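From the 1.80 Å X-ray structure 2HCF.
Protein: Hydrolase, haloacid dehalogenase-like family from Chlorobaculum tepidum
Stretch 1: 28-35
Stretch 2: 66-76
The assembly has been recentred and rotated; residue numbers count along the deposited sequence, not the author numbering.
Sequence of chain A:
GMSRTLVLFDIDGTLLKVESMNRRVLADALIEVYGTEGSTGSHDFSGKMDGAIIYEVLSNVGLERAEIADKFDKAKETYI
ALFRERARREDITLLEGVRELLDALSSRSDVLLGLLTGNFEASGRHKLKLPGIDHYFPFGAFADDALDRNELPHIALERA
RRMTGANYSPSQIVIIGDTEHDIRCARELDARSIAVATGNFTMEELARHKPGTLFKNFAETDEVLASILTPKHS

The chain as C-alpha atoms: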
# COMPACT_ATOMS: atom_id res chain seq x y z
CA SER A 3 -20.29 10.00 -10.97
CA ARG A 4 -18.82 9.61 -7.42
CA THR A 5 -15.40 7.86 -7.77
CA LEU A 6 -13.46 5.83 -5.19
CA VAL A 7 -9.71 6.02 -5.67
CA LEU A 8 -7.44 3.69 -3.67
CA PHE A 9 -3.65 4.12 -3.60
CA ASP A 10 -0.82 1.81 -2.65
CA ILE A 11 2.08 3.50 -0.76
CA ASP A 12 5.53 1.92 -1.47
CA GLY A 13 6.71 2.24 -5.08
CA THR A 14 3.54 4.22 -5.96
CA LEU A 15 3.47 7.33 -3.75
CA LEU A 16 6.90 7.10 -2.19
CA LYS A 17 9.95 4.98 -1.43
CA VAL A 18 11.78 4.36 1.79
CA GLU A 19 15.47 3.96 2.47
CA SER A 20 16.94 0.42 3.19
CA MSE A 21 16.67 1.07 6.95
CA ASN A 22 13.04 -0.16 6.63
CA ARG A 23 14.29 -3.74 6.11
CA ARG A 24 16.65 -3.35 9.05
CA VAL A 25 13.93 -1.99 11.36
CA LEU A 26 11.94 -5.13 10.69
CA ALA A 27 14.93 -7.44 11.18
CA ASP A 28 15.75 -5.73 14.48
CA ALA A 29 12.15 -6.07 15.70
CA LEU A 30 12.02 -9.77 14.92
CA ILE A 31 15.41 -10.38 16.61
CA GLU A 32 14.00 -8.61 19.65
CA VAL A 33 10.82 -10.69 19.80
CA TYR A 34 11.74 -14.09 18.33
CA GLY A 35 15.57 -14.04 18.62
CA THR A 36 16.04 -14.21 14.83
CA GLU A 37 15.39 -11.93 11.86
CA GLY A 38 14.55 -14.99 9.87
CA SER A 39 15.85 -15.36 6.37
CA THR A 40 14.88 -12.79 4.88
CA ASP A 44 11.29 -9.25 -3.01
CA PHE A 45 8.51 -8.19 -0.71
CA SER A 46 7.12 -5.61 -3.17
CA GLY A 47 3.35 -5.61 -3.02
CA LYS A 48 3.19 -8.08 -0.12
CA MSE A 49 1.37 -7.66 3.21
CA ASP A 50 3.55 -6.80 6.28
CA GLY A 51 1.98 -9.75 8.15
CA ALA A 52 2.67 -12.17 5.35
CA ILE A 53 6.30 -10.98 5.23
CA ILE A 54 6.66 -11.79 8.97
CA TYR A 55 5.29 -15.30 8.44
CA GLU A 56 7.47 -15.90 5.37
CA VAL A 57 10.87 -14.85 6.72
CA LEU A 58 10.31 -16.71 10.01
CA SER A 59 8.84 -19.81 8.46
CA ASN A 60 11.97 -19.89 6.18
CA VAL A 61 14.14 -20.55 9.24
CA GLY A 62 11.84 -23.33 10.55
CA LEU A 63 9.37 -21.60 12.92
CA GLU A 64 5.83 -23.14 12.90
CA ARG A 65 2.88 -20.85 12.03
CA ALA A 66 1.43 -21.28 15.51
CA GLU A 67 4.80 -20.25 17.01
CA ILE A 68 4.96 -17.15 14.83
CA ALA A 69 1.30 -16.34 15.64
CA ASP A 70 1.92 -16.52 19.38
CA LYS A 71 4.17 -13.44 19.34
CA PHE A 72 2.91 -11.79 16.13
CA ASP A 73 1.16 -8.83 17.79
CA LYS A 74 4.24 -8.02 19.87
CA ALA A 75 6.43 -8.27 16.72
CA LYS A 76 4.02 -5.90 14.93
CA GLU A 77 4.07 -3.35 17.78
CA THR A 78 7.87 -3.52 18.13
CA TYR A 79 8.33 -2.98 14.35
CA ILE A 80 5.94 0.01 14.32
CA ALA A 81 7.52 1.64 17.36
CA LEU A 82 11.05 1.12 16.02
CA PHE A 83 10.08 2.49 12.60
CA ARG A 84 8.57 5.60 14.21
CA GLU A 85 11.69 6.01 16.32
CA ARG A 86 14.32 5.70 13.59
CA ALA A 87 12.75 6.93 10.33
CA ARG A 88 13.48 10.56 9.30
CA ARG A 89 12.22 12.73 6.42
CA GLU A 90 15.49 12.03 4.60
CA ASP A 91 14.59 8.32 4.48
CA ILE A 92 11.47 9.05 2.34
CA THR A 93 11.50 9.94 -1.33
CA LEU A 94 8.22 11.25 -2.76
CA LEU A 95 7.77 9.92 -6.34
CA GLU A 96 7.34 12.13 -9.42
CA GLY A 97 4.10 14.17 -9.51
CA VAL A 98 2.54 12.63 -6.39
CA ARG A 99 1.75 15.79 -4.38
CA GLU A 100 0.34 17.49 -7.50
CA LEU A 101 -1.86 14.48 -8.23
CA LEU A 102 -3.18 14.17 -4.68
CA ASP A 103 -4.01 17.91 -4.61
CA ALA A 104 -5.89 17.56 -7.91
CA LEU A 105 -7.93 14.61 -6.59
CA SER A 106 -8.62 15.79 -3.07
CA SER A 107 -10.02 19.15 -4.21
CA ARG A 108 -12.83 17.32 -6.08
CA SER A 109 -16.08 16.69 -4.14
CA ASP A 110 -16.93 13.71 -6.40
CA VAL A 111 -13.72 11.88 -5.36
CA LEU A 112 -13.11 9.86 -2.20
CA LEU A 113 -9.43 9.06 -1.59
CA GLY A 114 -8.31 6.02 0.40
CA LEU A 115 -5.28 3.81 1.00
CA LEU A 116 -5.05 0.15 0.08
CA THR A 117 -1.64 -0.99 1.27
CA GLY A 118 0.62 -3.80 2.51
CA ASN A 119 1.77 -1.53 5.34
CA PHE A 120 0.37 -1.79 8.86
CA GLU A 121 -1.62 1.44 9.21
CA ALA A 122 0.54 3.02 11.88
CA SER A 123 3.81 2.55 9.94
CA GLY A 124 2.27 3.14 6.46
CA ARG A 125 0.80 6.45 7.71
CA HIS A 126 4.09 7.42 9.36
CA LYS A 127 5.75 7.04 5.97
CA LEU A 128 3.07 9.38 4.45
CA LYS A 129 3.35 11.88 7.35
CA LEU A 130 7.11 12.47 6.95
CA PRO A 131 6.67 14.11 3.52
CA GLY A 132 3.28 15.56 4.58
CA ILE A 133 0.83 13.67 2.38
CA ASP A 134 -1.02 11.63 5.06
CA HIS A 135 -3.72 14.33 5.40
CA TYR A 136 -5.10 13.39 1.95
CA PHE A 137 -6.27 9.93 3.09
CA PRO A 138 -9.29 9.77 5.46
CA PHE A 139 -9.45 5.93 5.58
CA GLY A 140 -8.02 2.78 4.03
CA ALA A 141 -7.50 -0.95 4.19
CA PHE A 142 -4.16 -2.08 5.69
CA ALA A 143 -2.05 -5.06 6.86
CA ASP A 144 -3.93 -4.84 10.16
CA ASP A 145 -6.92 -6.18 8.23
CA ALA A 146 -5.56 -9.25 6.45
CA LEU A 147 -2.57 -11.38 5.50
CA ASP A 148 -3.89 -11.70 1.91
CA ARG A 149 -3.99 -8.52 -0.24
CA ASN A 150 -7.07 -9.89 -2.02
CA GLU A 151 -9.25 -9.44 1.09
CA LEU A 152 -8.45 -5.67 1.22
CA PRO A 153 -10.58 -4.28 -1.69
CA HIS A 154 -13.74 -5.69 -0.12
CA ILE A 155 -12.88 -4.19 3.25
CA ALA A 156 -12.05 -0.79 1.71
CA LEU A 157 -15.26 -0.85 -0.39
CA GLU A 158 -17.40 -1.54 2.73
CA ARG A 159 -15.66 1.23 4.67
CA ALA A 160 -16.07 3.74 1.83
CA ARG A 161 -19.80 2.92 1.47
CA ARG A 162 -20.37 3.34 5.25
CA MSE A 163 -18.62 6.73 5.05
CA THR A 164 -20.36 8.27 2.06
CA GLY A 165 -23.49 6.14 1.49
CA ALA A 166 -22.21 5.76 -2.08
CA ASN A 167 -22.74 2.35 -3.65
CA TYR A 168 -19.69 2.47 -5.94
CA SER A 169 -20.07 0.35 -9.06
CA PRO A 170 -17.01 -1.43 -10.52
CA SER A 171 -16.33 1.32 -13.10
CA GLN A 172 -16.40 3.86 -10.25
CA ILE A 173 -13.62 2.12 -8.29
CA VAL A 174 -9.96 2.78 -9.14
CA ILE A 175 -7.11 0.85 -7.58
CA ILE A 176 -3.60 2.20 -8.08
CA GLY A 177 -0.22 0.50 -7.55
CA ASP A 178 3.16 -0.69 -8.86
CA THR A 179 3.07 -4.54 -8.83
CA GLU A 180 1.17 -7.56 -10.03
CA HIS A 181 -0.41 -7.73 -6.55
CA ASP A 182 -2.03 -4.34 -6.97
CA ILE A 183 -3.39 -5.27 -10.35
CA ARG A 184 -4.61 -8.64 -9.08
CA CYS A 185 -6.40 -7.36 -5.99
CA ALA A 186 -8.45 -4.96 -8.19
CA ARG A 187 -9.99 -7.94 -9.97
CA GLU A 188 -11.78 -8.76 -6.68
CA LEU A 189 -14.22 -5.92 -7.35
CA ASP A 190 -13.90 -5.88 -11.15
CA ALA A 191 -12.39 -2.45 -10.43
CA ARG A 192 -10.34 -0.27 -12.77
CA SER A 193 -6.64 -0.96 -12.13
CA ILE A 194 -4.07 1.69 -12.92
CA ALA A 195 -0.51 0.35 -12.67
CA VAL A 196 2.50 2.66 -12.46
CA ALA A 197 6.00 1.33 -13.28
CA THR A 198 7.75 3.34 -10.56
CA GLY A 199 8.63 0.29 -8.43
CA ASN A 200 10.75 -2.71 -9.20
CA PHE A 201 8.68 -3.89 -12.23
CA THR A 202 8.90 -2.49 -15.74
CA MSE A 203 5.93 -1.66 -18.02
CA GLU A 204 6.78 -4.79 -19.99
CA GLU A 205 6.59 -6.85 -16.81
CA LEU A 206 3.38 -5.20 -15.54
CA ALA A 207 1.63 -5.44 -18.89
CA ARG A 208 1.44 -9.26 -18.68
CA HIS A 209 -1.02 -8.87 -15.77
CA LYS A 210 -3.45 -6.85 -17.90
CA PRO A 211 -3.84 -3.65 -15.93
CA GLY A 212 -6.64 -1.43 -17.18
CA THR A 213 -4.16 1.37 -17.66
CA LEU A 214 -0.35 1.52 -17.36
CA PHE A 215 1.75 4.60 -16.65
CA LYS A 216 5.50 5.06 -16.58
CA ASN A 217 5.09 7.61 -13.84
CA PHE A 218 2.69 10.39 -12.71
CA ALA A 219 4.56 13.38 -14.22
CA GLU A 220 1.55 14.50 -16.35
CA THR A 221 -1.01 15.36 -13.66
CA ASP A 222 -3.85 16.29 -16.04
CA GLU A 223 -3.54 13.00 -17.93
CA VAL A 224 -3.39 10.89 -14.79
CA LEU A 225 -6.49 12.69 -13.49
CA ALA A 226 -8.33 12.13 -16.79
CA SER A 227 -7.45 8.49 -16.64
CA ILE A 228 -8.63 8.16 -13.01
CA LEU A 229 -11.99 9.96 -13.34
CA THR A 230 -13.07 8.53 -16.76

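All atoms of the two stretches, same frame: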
# COMPACT_ATOMS: atom_id res chain seq x y z
N ASP A 28 15.53 -6.06 13.08
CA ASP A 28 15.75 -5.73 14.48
C ASP A 28 14.56 -6.02 15.40
O ASP A 28 14.75 -6.40 16.56
CB ASP A 28 16.17 -4.25 14.62
CG ASP A 28 17.63 -4.03 14.27
OD1 ASP A 28 18.36 -5.03 14.09
OD2 ASP A 28 18.06 -2.86 14.18
N ALA A 29 13.33 -5.82 14.90
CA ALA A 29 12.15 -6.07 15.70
C ALA A 29 11.93 -7.56 15.88
O ALA A 29 11.61 -8.03 16.99
CB ALA A 29 10.94 -5.42 15.06
N LEU A 30 12.13 -8.33 14.82
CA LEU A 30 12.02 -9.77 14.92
C LEU A 30 13.12 -10.40 15.79
O LEU A 30 12.85 -11.36 16.52
CB LEU A 30 12.03 -10.39 13.51
CG LEU A 30 10.89 -9.95 12.61
CD1 LEU A 30 10.96 -10.65 11.27
CD2 LEU A 30 9.51 -10.24 13.24
N ILE A 31 14.35 -9.91 15.70
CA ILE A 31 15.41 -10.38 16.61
C ILE A 31 14.99 -10.14 18.06
O ILE A 31 15.15 -11.01 18.93
CB ILE A 31 16.75 -9.68 16.33
CG1 ILE A 31 17.35 -10.17 15.01
CG2 ILE A 31 17.75 -9.95 17.47
CD1 ILE A 31 18.47 -9.27 14.45
N GLU A 32 14.45 -8.96 18.32
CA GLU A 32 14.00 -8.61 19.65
C GLU A 32 12.91 -9.52 20.20
O GLU A 32 12.92 -9.84 21.38
CB GLU A 32 13.53 -7.16 19.70
CG GLU A 32 13.14 -6.75 21.10
CD GLU A 32 12.89 -5.25 21.26
OE1 GLU A 32 13.38 -4.45 20.41
OE2 GLU A 32 12.20 -4.90 22.26
N VAL A 33 11.99 -9.95 19.35
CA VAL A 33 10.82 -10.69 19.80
C VAL A 33 11.04 -12.20 19.69
O VAL A 33 10.75 -12.93 20.63
CB VAL A 33 9.58 -10.26 18.99
CG1 VAL A 33 8.39 -11.17 19.24
CG2 VAL A 33 9.22 -8.79 19.35
N TYR A 34 11.55 -12.66 18.56
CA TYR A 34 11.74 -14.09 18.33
C TYR A 34 13.19 -14.59 18.50
O TYR A 34 13.42 -15.81 18.51
CB TYR A 34 11.29 -14.46 16.92
CG TYR A 34 9.83 -14.22 16.62
CD1 TYR A 34 8.86 -15.16 16.96
CD2 TYR A 34 9.42 -13.06 15.98
CE1 TYR A 34 7.51 -14.94 16.66
CE2 TYR A 34 8.10 -12.83 15.68
CZ TYR A 34 7.15 -13.77 16.01
OH TYR A 34 5.84 -13.51 15.72
N GLY A 35 14.15 -13.68 18.59
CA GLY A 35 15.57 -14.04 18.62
C GLY A 35 16.26 -14.09 17.25
O GLY A 35 17.48 -14.08 17.18
N ALA A 66 1.97 -21.50 14.16
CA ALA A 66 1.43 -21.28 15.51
C ALA A 66 2.43 -20.56 16.39
O ALA A 66 2.05 -19.76 17.21
CB ALA A 66 1.03 -22.61 16.17
N GLU A 67 3.71 -20.91 16.24
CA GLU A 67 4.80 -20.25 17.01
C GLU A 67 4.98 -18.77 16.61
O GLU A 67 5.18 -17.88 17.45
CB GLU A 67 6.09 -21.04 16.80
CG GLU A 67 7.30 -20.51 17.51
CD GLU A 67 8.58 -21.29 17.18
OE1 GLU A 67 8.52 -22.26 16.37
OE2 GLU A 67 9.64 -20.92 17.74
N ILE A 68 4.90 -18.51 15.31
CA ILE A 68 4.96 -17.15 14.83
C ILE A 68 3.75 -16.37 15.35
O ILE A 68 3.90 -15.28 15.88
CB ILE A 68 5.01 -17.10 13.30
CG1 ILE A 68 6.28 -17.80 12.79
CG2 ILE A 68 4.95 -15.62 12.80
CD1 ILE A 68 6.17 -18.29 11.38
N ALA A 69 2.56 -16.96 15.20
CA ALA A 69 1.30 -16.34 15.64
C ALA A 69 1.29 -15.94 17.10
O ALA A 69 0.76 -14.88 17.47
CB ALA A 69 0.14 -17.30 15.38
N ASP A 70 1.89 -16.78 17.95
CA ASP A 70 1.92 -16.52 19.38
C ASP A 70 2.52 -15.18 19.77
O ASP A 70 2.12 -14.60 20.78
CB ASP A 70 2.69 -17.63 20.11
CG ASP A 70 2.51 -17.54 21.62
OD1 ASP A 70 1.36 -17.58 22.09
OD2 ASP A 70 3.51 -17.43 22.34
N LYS A 71 3.53 -14.71 19.03
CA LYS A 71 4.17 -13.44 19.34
C LYS A 71 3.99 -12.40 18.23
O LYS A 71 4.64 -11.37 18.24
CB LYS A 71 5.65 -13.64 19.59
CG LYS A 71 6.01 -14.57 20.74
CD LYS A 71 7.53 -14.50 20.97
CE LYS A 71 8.04 -15.43 22.04
NZ LYS A 71 9.57 -15.65 21.97
N PHE A 72 3.09 -12.67 17.30
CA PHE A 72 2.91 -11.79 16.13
C PHE A 72 2.57 -10.36 16.54
O PHE A 72 3.22 -9.41 16.08
CB PHE A 72 1.84 -12.36 15.18
CG PHE A 72 1.61 -11.52 13.97
CD1 PHE A 72 0.74 -10.43 14.02
CD2 PHE A 72 2.27 -11.78 12.79
CE1 PHE A 72 0.50 -9.63 12.91
CE2 PHE A 72 2.05 -10.97 11.67
CZ PHE A 72 1.14 -9.90 11.75
N ASP A 73 1.58 -10.19 17.41
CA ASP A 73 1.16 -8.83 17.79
C ASP A 73 2.28 -8.05 18.43
O ASP A 73 2.47 -6.87 18.12
CB ASP A 73 -0.09 -8.85 18.70
CG ASP A 73 -1.33 -9.35 17.98
OD1 ASP A 73 -1.46 -9.20 16.74
OD2 ASP A 73 -2.21 -9.94 18.66
N LYS A 74 3.07 -8.69 19.30
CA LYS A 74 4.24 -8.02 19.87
C LYS A 74 5.30 -7.65 18.81
O LYS A 74 5.89 -6.59 18.86
CB LYS A 74 4.86 -8.87 20.98
CG LYS A 74 6.13 -8.27 21.55
CD LYS A 74 6.23 -8.37 23.05
CE LYS A 74 7.25 -7.33 23.58
NZ LYS A 74 6.81 -5.89 23.36
N ALA A 75 5.54 -8.55 17.86
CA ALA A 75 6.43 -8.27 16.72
C ALA A 75 5.93 -7.07 15.91
O ALA A 75 6.71 -6.16 15.59
CB ALA A 75 6.56 -9.49 15.82
N LYS A 76 4.63 -7.05 15.61
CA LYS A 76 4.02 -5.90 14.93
C LYS A 76 4.29 -4.60 15.68
O LYS A 76 4.82 -3.65 15.10
CB LYS A 76 2.52 -6.10 14.75
CG LYS A 76 1.74 -4.95 14.18
CD LYS A 76 0.29 -5.27 14.21
CE LYS A 76 -0.55 -4.12 13.73
NZ LYS A 76 -1.99 -4.55 13.79
O HOH W 1 11.60 -17.32 20.22

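The contact between 28-35 and 66-76 is a compact helix-to-helix packing in which one tyrosine fills a hollow on the neighbouring helix and two side-chain-to-carbonyl hydrogen bonds fasten the end of the first helix to the second. The helices cross obliquely, their N-to-C directions 133° apart, and their axes approach to 9.3 Å. The backbones come nearest at V33 and A75, whose CA atoms lie 5.9 Å apart; an alanine here, with CB directed toward the partner helix, leaves room for larger side chains to close in. V33 CG2 rests 3.9 Å from A75 CA, while L30 CD2 and Y34 CE2 reach A75 CB at 4.0 and 3.7 Å.

Y34 illustrates how an aromatic residue can serve packing and polarity at once. Its CA-to-CB bond points sideways, yet the m rotamer carries the ring across to sit as a knob among E67, I68, K71 and A75. At the ring's tip, Y34 OH donates a 2.6 Å hydrogen bond to I68 O, which lies near the ring plane, as expected for a phenol sharing its proton with a carbonyl. I68 O also accepts from K71 N at 3.2 Å, a three-residue step, and F72 N likewise bonds to A69 O at 3.2 Å; K71 has phi/psi of -116/12°.

K71 completes the arrangement. K71 CB lies 3.7 Å from both V33 CG1 and Y34 CE1, so the base of this lysine joins the apolar packing, while its extended chain delivers K71 NZ to V33 O for a 3.3 Å hydrogen bond. A water extends this link, donating to Y34 O at 2.9 Å and weakly accepting from K71 NZ at 3.2 Å. Carbonyls near a helix C-terminus often lack backbone donors, and a lysine can supply one; just beyond, G35 leaves the helix with positive phi.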